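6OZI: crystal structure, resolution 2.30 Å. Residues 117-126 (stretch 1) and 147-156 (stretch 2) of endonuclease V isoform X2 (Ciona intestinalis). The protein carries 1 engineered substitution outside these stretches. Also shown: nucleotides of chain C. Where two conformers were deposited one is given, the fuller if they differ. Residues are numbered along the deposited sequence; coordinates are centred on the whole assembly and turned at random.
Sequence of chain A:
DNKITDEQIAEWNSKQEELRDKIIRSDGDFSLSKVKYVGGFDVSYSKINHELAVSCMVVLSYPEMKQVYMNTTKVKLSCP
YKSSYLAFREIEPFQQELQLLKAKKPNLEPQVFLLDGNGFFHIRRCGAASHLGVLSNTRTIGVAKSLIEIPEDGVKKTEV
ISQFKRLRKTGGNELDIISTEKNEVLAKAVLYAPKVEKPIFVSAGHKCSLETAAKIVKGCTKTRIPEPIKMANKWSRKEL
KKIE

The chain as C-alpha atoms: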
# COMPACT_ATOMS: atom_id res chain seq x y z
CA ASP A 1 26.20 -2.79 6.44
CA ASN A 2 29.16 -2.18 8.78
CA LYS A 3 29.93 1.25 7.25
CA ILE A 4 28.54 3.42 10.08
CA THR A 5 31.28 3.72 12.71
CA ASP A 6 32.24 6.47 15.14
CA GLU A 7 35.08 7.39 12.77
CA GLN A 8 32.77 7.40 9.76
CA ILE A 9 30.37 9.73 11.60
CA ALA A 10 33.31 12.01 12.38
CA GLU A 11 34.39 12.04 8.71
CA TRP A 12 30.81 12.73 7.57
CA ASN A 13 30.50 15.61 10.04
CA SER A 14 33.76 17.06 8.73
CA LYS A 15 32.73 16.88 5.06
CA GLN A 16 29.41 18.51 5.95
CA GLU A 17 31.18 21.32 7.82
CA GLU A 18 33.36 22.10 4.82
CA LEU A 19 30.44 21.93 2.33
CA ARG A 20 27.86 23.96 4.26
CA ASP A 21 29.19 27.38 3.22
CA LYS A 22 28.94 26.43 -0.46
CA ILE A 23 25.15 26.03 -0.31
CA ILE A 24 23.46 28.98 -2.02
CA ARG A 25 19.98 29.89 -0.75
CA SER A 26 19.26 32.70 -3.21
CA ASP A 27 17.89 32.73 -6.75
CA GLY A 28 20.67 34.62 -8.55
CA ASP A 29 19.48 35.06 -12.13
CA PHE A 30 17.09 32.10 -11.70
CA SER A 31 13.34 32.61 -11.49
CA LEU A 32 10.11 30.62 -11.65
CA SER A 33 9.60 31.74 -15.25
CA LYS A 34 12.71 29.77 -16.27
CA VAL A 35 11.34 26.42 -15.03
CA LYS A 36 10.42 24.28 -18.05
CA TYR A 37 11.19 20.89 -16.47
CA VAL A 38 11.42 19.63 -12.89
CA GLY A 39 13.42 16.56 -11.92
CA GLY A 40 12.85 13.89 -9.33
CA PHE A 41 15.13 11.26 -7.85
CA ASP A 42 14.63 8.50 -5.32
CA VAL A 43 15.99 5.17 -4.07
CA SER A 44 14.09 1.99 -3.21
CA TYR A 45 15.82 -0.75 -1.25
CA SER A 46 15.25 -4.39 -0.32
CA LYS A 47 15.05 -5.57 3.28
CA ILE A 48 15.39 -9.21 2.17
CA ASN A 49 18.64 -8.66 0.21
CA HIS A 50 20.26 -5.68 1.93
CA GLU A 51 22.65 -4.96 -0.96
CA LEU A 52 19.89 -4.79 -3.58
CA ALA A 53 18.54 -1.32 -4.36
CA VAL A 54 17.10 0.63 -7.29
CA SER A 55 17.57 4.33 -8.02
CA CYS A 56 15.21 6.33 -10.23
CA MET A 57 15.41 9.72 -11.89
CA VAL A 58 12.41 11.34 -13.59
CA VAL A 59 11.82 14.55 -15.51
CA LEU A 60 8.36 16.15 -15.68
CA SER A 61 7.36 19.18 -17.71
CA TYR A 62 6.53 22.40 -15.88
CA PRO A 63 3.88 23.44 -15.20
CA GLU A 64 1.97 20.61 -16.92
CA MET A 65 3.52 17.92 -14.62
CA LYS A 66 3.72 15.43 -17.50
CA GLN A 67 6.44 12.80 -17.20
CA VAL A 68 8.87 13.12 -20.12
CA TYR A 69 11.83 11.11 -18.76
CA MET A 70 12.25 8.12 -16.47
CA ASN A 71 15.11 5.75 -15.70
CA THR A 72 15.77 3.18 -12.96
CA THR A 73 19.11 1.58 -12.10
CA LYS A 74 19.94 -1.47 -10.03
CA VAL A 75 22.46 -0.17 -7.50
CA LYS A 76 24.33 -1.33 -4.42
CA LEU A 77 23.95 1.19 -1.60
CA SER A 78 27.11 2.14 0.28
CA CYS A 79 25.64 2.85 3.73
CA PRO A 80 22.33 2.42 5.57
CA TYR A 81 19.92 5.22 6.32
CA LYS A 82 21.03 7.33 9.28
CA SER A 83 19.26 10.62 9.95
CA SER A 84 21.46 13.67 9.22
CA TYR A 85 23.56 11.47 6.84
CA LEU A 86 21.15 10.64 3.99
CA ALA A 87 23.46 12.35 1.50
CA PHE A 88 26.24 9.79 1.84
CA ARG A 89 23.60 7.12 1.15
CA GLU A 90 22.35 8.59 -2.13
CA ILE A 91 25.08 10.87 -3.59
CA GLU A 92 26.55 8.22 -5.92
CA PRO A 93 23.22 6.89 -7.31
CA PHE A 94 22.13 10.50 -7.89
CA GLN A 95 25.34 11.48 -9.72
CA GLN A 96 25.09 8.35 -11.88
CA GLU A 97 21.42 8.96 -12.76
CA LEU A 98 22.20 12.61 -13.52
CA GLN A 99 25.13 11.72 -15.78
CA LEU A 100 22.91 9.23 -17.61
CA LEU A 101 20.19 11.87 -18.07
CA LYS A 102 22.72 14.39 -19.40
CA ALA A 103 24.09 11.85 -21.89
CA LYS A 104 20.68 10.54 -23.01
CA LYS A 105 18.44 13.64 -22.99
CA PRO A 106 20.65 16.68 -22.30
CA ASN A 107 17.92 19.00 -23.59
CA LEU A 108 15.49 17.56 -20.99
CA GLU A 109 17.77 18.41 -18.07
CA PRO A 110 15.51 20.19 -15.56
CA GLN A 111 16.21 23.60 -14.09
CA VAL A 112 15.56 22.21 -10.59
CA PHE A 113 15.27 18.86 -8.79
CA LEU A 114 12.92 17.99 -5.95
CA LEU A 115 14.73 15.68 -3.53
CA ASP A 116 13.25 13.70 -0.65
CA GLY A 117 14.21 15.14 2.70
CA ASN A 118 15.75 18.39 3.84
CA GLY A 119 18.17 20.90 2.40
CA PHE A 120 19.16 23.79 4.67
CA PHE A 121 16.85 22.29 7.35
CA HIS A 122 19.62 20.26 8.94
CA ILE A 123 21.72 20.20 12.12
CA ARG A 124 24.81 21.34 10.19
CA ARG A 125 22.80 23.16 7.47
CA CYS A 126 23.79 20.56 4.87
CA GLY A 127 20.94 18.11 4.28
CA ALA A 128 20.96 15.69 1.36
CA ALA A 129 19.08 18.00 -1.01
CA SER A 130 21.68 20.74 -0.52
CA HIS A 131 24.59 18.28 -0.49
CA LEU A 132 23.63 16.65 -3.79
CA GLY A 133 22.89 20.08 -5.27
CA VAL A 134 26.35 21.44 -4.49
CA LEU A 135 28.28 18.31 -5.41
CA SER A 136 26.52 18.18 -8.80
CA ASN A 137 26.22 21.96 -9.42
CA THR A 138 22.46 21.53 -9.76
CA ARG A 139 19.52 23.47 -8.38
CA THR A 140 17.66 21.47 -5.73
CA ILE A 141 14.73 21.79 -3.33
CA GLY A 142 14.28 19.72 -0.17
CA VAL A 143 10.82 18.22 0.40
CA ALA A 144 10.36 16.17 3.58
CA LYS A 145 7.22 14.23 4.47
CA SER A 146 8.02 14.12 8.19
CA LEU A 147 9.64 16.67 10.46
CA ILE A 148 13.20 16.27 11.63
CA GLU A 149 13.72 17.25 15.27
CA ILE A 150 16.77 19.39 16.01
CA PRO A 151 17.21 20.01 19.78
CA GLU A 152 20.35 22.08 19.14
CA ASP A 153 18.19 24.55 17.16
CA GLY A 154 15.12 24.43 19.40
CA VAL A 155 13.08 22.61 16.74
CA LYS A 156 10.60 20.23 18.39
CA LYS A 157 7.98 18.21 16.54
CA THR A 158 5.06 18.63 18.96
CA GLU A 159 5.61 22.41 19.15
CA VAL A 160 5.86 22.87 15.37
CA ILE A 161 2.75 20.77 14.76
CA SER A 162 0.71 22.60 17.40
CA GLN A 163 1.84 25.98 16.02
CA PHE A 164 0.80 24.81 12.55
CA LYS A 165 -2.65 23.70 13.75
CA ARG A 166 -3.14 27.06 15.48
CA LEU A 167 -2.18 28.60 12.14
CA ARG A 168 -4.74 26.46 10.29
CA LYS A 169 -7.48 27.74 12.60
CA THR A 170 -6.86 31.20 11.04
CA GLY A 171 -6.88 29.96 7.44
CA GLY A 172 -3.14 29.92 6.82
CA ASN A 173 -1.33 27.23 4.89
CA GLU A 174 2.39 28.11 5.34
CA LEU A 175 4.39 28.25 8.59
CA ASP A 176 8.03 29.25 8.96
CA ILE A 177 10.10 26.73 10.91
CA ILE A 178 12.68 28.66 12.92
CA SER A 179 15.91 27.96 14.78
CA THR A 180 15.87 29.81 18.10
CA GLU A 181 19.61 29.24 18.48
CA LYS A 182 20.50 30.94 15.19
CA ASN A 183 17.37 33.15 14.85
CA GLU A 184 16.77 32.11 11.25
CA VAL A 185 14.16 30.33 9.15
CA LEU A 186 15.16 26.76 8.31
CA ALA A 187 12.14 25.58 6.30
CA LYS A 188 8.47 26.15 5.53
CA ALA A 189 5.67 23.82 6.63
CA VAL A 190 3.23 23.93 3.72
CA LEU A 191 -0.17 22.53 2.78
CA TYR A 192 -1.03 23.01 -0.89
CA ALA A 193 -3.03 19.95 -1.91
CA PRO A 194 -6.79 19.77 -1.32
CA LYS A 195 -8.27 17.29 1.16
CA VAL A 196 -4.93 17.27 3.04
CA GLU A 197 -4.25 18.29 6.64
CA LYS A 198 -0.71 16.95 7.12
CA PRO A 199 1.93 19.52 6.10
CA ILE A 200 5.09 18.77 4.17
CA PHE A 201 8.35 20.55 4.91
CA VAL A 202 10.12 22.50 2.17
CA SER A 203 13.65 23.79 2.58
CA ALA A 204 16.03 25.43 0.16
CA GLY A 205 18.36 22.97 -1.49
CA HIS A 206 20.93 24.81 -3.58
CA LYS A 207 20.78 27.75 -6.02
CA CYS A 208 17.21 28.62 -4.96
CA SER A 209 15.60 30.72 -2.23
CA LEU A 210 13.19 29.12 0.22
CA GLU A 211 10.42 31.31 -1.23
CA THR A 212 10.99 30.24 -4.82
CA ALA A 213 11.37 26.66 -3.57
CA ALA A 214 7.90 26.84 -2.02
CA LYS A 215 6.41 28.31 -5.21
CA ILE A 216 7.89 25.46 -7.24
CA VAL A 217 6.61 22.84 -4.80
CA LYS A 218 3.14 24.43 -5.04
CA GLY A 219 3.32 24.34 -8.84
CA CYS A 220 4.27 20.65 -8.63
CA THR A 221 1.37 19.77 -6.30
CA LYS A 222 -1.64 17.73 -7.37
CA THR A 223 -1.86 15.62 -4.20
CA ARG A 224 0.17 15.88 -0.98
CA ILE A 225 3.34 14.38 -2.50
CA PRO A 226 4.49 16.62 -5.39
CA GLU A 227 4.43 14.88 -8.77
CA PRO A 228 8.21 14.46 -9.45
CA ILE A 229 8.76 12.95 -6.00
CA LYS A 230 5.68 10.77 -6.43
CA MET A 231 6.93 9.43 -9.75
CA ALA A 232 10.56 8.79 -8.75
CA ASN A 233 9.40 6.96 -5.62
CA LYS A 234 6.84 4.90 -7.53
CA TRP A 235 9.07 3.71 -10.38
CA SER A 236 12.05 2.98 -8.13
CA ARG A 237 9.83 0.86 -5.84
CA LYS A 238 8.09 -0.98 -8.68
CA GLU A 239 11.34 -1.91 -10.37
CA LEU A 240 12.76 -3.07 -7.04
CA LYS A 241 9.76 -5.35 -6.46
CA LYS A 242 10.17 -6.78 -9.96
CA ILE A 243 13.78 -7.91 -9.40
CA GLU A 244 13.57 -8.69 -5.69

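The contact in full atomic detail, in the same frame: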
# COMPACT_ATOMS: atom_id res chain seq x y z
N GLY A 117 13.49 14.74 1.52
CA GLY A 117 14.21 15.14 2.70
C GLY A 117 14.50 16.62 2.71
O GLY A 117 13.91 17.42 1.97
N ASN A 118 15.46 17.00 3.54
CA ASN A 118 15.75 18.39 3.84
C ASN A 118 16.94 18.91 3.05
O ASN A 118 17.80 18.15 2.59
CB ASN A 118 16.00 18.56 5.33
CG ASN A 118 14.88 17.99 6.16
OD1 ASN A 118 13.71 18.25 5.88
ND2 ASN A 118 15.22 17.20 7.18
N GLY A 119 16.99 20.23 2.91
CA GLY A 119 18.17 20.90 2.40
C GLY A 119 18.85 21.66 3.51
O GLY A 119 19.60 21.08 4.30
N PHE A 120 18.59 22.97 3.60
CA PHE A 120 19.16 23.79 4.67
C PHE A 120 18.67 23.33 6.04
O PHE A 120 19.38 23.52 7.04
CB PHE A 120 18.78 25.26 4.41
CG PHE A 120 19.39 26.25 5.37
CD1 PHE A 120 20.76 26.47 5.41
CD2 PHE A 120 18.57 27.02 6.19
CE1 PHE A 120 21.31 27.41 6.28
CE2 PHE A 120 19.11 27.96 7.06
CZ PHE A 120 20.48 28.16 7.11
N PHE A 121 17.50 22.70 6.10
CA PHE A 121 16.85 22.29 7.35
C PHE A 121 17.57 21.07 7.93
O PHE A 121 17.09 19.93 7.86
CB PHE A 121 15.38 22.01 7.07
CG PHE A 121 14.56 21.70 8.29
CD1 PHE A 121 15.06 21.91 9.56
CD2 PHE A 121 13.28 21.20 8.15
CE1 PHE A 121 14.29 21.63 10.68
CE2 PHE A 121 12.50 20.91 9.26
CZ PHE A 121 13.00 21.12 10.53
N HIS A 122 18.70 21.33 8.58
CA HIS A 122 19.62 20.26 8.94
C HIS A 122 20.52 20.76 10.07
O HIS A 122 20.81 21.95 10.15
CB HIS A 122 20.44 19.86 7.72
CG HIS A 122 21.40 18.73 7.95
ND1 HIS A 122 22.71 18.94 8.35
CD2 HIS A 122 21.27 17.40 7.77
CE1 HIS A 122 23.33 17.78 8.45
NE2 HIS A 122 22.48 16.83 8.10
N ILE A 123 20.95 19.83 10.93
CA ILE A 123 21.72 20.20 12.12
C ILE A 123 22.97 20.99 11.75
O ILE A 123 23.34 21.95 12.43
CB ILE A 123 22.07 18.95 12.95
CG1 ILE A 123 22.91 19.37 14.16
CG2 ILE A 123 22.76 17.89 12.09
CD1 ILE A 123 23.15 18.27 15.17
N ARG A 124 23.65 20.60 10.67
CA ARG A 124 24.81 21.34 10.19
C ARG A 124 24.51 22.08 8.89
O ARG A 124 25.44 22.40 8.14
CB ARG A 124 26.02 20.41 10.04
CG ARG A 124 26.68 20.02 11.38
CD ARG A 124 27.64 18.82 11.22
NE ARG A 124 26.95 17.61 10.77
CZ ARG A 124 26.36 16.72 11.56
NH1 ARG A 124 26.35 16.89 12.88
NH2 ARG A 124 25.77 15.66 11.03
N ARG A 125 23.23 22.35 8.61
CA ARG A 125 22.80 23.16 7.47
C ARG A 125 23.29 22.58 6.14
O ARG A 125 23.63 23.31 5.21
CB ARG A 125 23.26 24.61 7.62
CG ARG A 125 22.80 25.27 8.91
CD ARG A 125 21.27 25.26 9.04
NE ARG A 125 20.85 26.12 10.14
CZ ARG A 125 20.64 25.71 11.39
NH1 ARG A 125 20.79 24.43 11.71
NH2 ARG A 125 20.27 26.58 12.32
N CYS A 126 23.27 21.25 6.03
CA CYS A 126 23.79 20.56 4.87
C CYS A 126 23.04 19.23 4.69
O CYS A 126 23.63 18.15 4.68
CB CYS A 126 25.29 20.33 5.02
SG CYS A 126 26.14 19.64 3.57
N LEU A 147 8.84 15.59 9.91
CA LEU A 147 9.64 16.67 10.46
C LEU A 147 10.85 16.10 11.18
O LEU A 147 10.72 15.20 12.01
CB LEU A 147 8.80 17.51 11.42
CG LEU A 147 9.47 18.74 12.01
CD1 LEU A 147 9.62 19.78 10.93
CD2 LEU A 147 8.65 19.27 13.15
N ILE A 148 12.03 16.62 10.85
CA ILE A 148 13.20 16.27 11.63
C ILE A 148 13.24 17.15 12.88
O ILE A 148 12.93 18.35 12.82
CB ILE A 148 14.48 16.40 10.80
CG1 ILE A 148 15.65 15.73 11.54
CG2 ILE A 148 14.80 17.87 10.47
CD1 ILE A 148 16.85 15.46 10.69
N GLU A 149 13.55 16.53 14.02
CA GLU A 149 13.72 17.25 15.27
C GLU A 149 15.18 17.66 15.42
O GLU A 149 16.08 16.84 15.21
CB GLU A 149 13.30 16.41 16.48
CG GLU A 149 11.80 16.28 16.70
CD GLU A 149 11.41 16.24 18.17
OE1 GLU A 149 12.31 16.36 19.04
OE2 GLU A 149 10.21 16.11 18.48
N ILE A 150 15.41 18.92 15.77
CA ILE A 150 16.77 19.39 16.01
C ILE A 150 16.83 20.08 17.37
O ILE A 150 16.62 21.30 17.44
CB ILE A 150 17.25 20.33 14.90
CG1 ILE A 150 16.94 19.74 13.53
CG2 ILE A 150 18.75 20.56 15.02
CD1 ILE A 150 17.41 20.60 12.38
N PRO A 151 17.13 19.35 18.46
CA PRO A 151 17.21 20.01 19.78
C PRO A 151 18.20 21.16 19.81
O PRO A 151 17.93 22.18 20.45
CB PRO A 151 17.64 18.87 20.71
CG PRO A 151 17.26 17.62 20.00
CD PRO A 151 17.38 17.90 18.54
N GLU A 152 19.33 21.03 19.11
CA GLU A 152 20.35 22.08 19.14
C GLU A 152 19.85 23.39 18.54
O GLU A 152 20.42 24.45 18.83
CB GLU A 152 21.61 21.62 18.40
CG GLU A 152 22.28 20.35 18.96
CD GLU A 152 21.56 19.06 18.58
OE1 GLU A 152 20.47 19.13 17.98
OE2 GLU A 152 22.08 17.97 18.88
N ASP A 153 18.78 23.35 17.75
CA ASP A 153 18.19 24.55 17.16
C ASP A 153 16.83 24.89 17.77
O ASP A 153 16.17 25.82 17.30
CB ASP A 153 18.04 24.39 15.65
CG ASP A 153 19.33 24.60 14.90
OD1 ASP A 153 19.84 25.75 14.89
OD2 ASP A 153 19.84 23.62 14.31
N GLY A 154 16.40 24.16 18.79
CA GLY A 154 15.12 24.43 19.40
C GLY A 154 13.95 24.04 18.53
O GLY A 154 12.87 24.63 18.65
N VAL A 155 14.13 23.06 17.65
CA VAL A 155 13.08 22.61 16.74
C VAL A 155 12.51 21.30 17.28
O VAL A 155 13.17 20.26 17.23
CB VAL A 155 13.60 22.43 15.31
CG1 VAL A 155 12.51 21.85 14.41
CG2 VAL A 155 14.10 23.75 14.75
N LYS A 156 11.27 21.36 17.77
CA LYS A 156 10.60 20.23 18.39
C LYS A 156 9.30 19.93 17.65
O LYS A 156 8.53 20.84 17.34
CB LYS A 156 10.32 20.50 19.87
CG LYS A 156 9.75 19.33 20.63
CD LYS A 156 9.91 19.52 22.13
CE LYS A 156 9.01 18.56 22.91
NZ LYS A 156 9.11 17.15 22.45
P DC C 4 12.23 10.61 16.75
OP1 DC C 4 11.27 11.08 17.77
OP2 DC C 4 11.83 9.55 15.79
O5' DC C 4 12.74 11.88 15.94
C5' DC C 4 12.16 12.22 14.70
C4' DC C 4 13.21 12.76 13.76
O4' DC C 4 14.05 13.71 14.47
C3' DC C 4 14.16 11.69 13.20
O3' DC C 4 14.48 11.97 11.86
C2' DC C 4 15.38 11.80 14.11
C1' DC C 4 15.40 13.29 14.41
N1 DC C 4 16.07 13.62 15.70
C2 DC C 4 17.36 14.17 15.67
O2 DC C 4 17.89 14.38 14.58
N3 DC C 4 17.97 14.46 16.85
C4 DC C 4 17.35 14.21 18.00
N4 DC C 4 18.00 14.52 19.14
C5 DC C 4 16.04 13.65 18.05
C6 DC C 4 15.44 13.37 16.88
P DI C 5 13.78 11.12 10.69
OP1 DI C 5 12.38 10.83 11.15
OP2 DI C 5 14.56 9.85 10.44
O5' DI C 5 13.78 12.12 9.38
C5' DI C 5 12.74 13.04 9.20
C4' DI C 5 12.76 13.56 7.77
O4' DI C 5 14.16 14.34 7.55
C3' DI C 5 12.71 12.58 6.88
O3' DI C 5 11.89 12.96 5.69
C2' DI C 5 14.17 12.35 6.41
C1' DI C 5 14.83 13.73 6.60
N9 DI C 5 16.23 13.52 6.99
C8 DI C 5 16.91 12.88 7.95
N7 DI C 5 18.22 13.08 7.71
C5 DI C 5 18.34 13.82 6.62
C6 DI C 5 19.56 14.36 5.88
O6 DI C 5 20.66 14.12 6.25
N1 DI C 5 19.38 15.14 4.71
C2 DI C 5 18.06 15.43 4.23
N3 DI C 5 16.90 14.91 4.94
C4 DI C 5 17.10 14.09 6.16
O HOH W 1 11.93 17.49 7.83

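The two stretches meet as irregular chains, not as paired strands, and no backbone hydrogen bond joins them. Their closest CA atoms, those of Ile-123 and Ile-150, lie 6.3 Å apart, so side chains fill the space between the chains. The principal bump is the ring of Phe-121. Its CA-to-CB bond points sideways, but with chi1 in t the ring extends into a hollow formed by Leu-147, Ile-148, Ile-150 and Val-155. Ile-148 CG2 lies over one face of the Phe-121 ring in a CH-pi contact, 3.8 Å from the ring centroid and 16° off the normal. At the ring edge, Phe-121 CE2 approaches Leu-147 CD1 (3.5 Å) and Phe-121 CZ approaches Val-155 CG1 (4.0 Å), while Ile-150 CD1 packs obliquely, 3.7 Å from Phe-121 CE1.

Two of the residues lining the hollow are joined across a short loop that contains the 3-10 segment 151-153: Ile-150 N donates to Val-155 O (3.0 Å) and Val-155 N to Ile-150 O (3.1 Å). Ile-150 also sends CD1 against the opposing backbone, 3.9 Å from Ile-123 N. Farther out, Ile-123 CD1 rests 3.8 Å from Glu-152 CD, a contact of methyl against carboxylate carbon.

Charge pairing supplements this apolar packing. The guanidinium of Arg-125 meets the carboxylate of Asp-153 in a two-pronged salt bridge, Arg-125 NH2 to Asp-153 OD1 at 2.7 Å and Arg-125 NH1 to Asp-153 OD2 at 2.9 Å. Arg-125 NH1 also donates to His-122 O (2.9 Å), the carbonyl that accepts from Arg-125 N (2.9 Å) in the type I turn, tying the side chain to its own backbone.

Near the nucleotides, Asn-118 ND2 lies 3.4 Å from Ile-148 CG2. A water bridges the remaining gap, donating to Asn-118 OD1 (2.7 Å from the water O) and accepting from Ile-148 N (3.1 Å from the same O).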